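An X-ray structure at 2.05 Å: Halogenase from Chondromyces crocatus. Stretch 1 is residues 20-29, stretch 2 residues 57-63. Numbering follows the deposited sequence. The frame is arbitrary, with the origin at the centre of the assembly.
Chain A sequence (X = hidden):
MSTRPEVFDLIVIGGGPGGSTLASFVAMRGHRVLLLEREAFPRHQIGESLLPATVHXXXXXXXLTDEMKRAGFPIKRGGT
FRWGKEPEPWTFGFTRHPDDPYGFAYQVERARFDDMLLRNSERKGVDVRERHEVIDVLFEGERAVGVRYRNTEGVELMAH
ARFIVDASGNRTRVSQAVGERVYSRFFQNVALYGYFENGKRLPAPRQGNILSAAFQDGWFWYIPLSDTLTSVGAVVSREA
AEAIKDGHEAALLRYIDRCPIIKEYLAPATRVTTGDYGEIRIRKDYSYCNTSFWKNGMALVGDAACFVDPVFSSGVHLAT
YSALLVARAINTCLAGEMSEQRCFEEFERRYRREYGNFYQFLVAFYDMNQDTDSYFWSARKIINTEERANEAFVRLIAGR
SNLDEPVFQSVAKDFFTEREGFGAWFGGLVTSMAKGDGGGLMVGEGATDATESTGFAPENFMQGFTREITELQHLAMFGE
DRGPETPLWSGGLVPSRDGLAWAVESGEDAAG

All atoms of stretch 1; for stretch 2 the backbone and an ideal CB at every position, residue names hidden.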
# COMPACT_ATOMS: atom_id res chain seq x y z
N SER A 20 -13.44 -1.80 4.99
CA SER A 20 -14.73 -1.42 4.40
C SER A 20 -15.02 -2.17 3.10
O SER A 20 -16.17 -2.57 2.84
CB SER A 20 -14.78 0.09 4.17
OG SER A 20 -13.78 0.48 3.26
N THR A 21 -13.98 -2.39 2.29
CA THR A 21 -14.12 -3.09 1.01
C THR A 21 -14.54 -4.56 1.18
O THR A 21 -15.46 -5.04 0.49
CB THR A 21 -12.82 -2.99 0.14
OG1 THR A 21 -12.57 -1.62 -0.19
CG2 THR A 21 -12.95 -3.78 -1.14
N LEU A 22 -13.85 -5.26 2.08
CA LEU A 22 -14.21 -6.64 2.43
C LEU A 22 -15.62 -6.73 3.04
O LEU A 22 -16.41 -7.56 2.63
CB LEU A 22 -13.19 -7.22 3.41
CG LEU A 22 -13.56 -8.51 4.15
CD1 LEU A 22 -13.91 -9.66 3.21
CD2 LEU A 22 -12.45 -8.92 5.06
N ALA A 23 -15.90 -5.89 4.03
CA ALA A 23 -17.23 -5.87 4.66
C ALA A 23 -18.33 -5.70 3.60
O ALA A 23 -19.25 -6.51 3.53
CB ALA A 23 -17.30 -4.78 5.71
N SER A 24 -18.20 -4.67 2.76
CA SER A 24 -19.17 -4.44 1.68
C SER A 24 -19.41 -5.65 0.80
O SER A 24 -20.55 -6.00 0.53
CB SER A 24 -18.77 -3.24 0.82
OG SER A 24 -18.65 -2.08 1.60
N PHE A 25 -18.33 -6.30 0.35
CA PHE A 25 -18.41 -7.41 -0.61
C PHE A 25 -19.08 -8.68 -0.06
O PHE A 25 -19.63 -9.48 -0.83
CB PHE A 25 -17.01 -7.79 -1.13
CG PHE A 25 -16.48 -6.90 -2.22
CD1 PHE A 25 -17.33 -6.25 -3.10
CD2 PHE A 25 -15.11 -6.74 -2.38
CE1 PHE A 25 -16.83 -5.44 -4.13
CE2 PHE A 25 -14.60 -5.93 -3.39
CZ PHE A 25 -15.46 -5.28 -4.27
N VAL A 26 -18.98 -8.90 1.24
CA VAL A 26 -19.61 -10.07 1.84
C VAL A 26 -21.09 -9.76 2.13
O VAL A 26 -21.96 -10.59 1.88
CB VAL A 26 -18.86 -10.58 3.10
CG1 VAL A 26 -19.63 -11.74 3.76
CG2 VAL A 26 -17.44 -11.03 2.75
N ALA A 27 -21.37 -8.56 2.64
CA ALA A 27 -22.74 -8.11 2.90
C ALA A 27 -23.57 -8.05 1.62
O ALA A 27 -24.76 -8.38 1.64
CB ALA A 27 -22.73 -6.77 3.60
N MET A 28 -22.94 -7.62 0.53
CA MET A 28 -23.54 -7.62 -0.81
C MET A 28 -24.05 -9.00 -1.25
O MET A 28 -24.89 -9.09 -2.14
CB MET A 28 -22.56 -7.08 -1.85
CG MET A 28 -22.42 -5.57 -1.88
SD MET A 28 -21.15 -4.96 -3.03
CE MET A 28 -21.56 -5.86 -4.52
N ARG A 29 -23.52 -10.05 -0.63
CA ARG A 29 -23.91 -11.42 -0.94
C ARG A 29 -25.00 -11.88 0.04
O ARG A 29 -25.52 -12.99 -0.05
CB ARG A 29 -22.67 -12.32 -0.86
CG ARG A 29 -22.59 -13.51 -1.84
CD ARG A 29 -23.34 -13.33 -3.17
NE ARG A 29 -22.57 -13.74 -4.36
CZ ARG A 29 -22.09 -14.96 -4.61
NH1 ARG A 29 -22.23 -15.96 -3.74
NH2 ARG A 29 -21.43 -15.18 -5.74
N UNK A 57 -11.83 -0.68 -11.19
CA UNK A 57 -12.16 -2.06 -10.87
C UNK A 57 -12.94 -2.17 -9.58
O UNK A 57 -14.14 -2.44 -9.59
CB UNK A 57 -10.89 -2.90 -10.78
N UNK A 58 -12.26 -1.96 -8.45
CA UNK A 58 -12.84 -2.15 -7.12
C UNK A 58 -14.02 -1.22 -6.86
O UNK A 58 -15.11 -1.68 -6.51
CB UNK A 58 -11.77 -1.93 -6.05
N UNK A 59 -13.81 0.08 -7.03
CA UNK A 59 -14.83 1.08 -6.74
C UNK A 59 -16.07 0.98 -7.64
O UNK A 59 -17.14 1.44 -7.26
CB UNK A 59 -14.22 2.48 -6.87
N UNK A 60 -15.91 0.36 -8.81
CA UNK A 60 -17.04 0.11 -9.71
C UNK A 60 -17.86 -1.07 -9.20
O UNK A 60 -19.10 -1.01 -9.18
CB UNK A 60 -16.55 -0.16 -11.14
N UNK A 61 -17.17 -2.13 -8.79
CA UNK A 61 -17.79 -3.31 -8.18
C UNK A 61 -18.53 -2.96 -6.89
O UNK A 61 -19.56 -3.55 -6.58
CB UNK A 61 -16.73 -4.37 -7.90
N UNK A 62 -18.00 -1.99 -6.15
CA UNK A 62 -18.65 -1.48 -4.94
C UNK A 62 -19.80 -0.52 -5.25
O UNK A 62 -20.58 -0.17 -4.36
CB UNK A 62 -17.62 -0.78 -4.06
N UNK A 63 -19.89 -0.08 -6.50
CA UNK A 63 -20.92 0.87 -6.94
C UNK A 63 -20.67 2.29 -6.47
O UNK A 63 -21.59 2.97 -6.01
CB UNK A 63 -22.29 0.41 -6.44

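Stretch 1 presents a helix, residues 20-27, whose axis comes no closer than 11.4 Å to that of helix 57-61, at 42° between their N-to-C directions. The surface it offers is mainly apolar: the methyl of Thr21, the CB of Ser24, the Phe25 ring and the thioether end of Met28. The hydroxyl of Ser24 is already committed, with OG donating to Ser20 O at 2.8 Å.

Position 57 is helical, and its ideal CB has nothing of stretch 1 within 5.5 Å, so this contact scarcely restricts the choice. The deposited residue is Gly57.

At position 58 CA-to-CB points sideways. The ideal CB lies 5.3 Å from Phe25 CZ and 5.4 Å from Thr21 CG2, a gap that one further carbon could fill. Valine, isoleucine, leucine or methionine would all be reasonable. The residue is Ile58, with chi1 m and chi2 m; its CG2 reaches Thr21 CG2 at 3.9 Å and stands 4.4 Å from Phe25 CZ.

Position 59 directs its CB away and position 60 is out of reach, so stretch 1 distinguishes little among side chains there. They are Cys59, whose SG stays 6.9 Å from Thr21 OG1, and Ala60.

Position 61 points toward stretch 1, its ideal CB only 3.9 Å from Phe25 CE1. An apolar or long flexible chain suits this place beside the ring, whereas a charge would find no partner in stretch 1. Met61 is found. Its CG packs 3.6 Å from Phe25 CE1, obliquely to the ring, but the end of the chain leads away. The backbone takes part too, since Met28 CE lies 3.7 Å from Met61 O.

Position 62 gives the closest CA-to-CA approach, opposite Ser24. CA-to-CB runs sideways and the ideal CB is 4.7 Å from Phe25 CE1, leaving room for a flexible apolar chain to turn in against both Ser24 and the ring; leucine, isoleucine or methionine could be considered. Leu62, chi1 m and chi2 t, brings its end nearer. Leu62 CA is 7.3 Å from Ser24 CA. CD2 sits 3.6 Å from Ser24 CB and over one face of Phe25, 3.9 Å from the ring centroid and 26° off the normal, a CH-pi contact. CD1 lies 4.0 Å from Thr21 OG1. This residue has the largest area covered by stretch 1.

Position 63 has phi/psi of 74/44, and positive phi favours glycine, while stretch 1 makes no demand. Gly63 is deposited, the first residue to leave helical phi/psi, in a Schellman motif, with its N bonded to Ala60 O at 2.9 Å.

Stretch 2, residues 57-63: GICAMLG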
# COMPACT_ATOMS: atom_id res chain seq x y z
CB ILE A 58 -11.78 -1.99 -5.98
CG1 ILE A 58 -10.64 -3.00 -6.14
CG2 ILE A 58 -12.42 -2.11 -4.60
CD1 ILE A 58 -11.05 -4.47 -6.07
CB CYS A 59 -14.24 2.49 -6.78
SG CYS A 59 -13.07 2.77 -5.45
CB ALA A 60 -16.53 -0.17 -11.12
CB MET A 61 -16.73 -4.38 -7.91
CG MET A 61 -17.30 -5.79 -7.73
SD MET A 61 -17.12 -6.91 -9.14
CE MET A 61 -17.19 -5.83 -10.57
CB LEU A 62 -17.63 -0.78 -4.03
CG LEU A 62 -16.50 -1.62 -3.40
CD1 LEU A 62 -15.38 -0.71 -2.92
CD2 LEU A 62 -17.02 -2.50 -2.26
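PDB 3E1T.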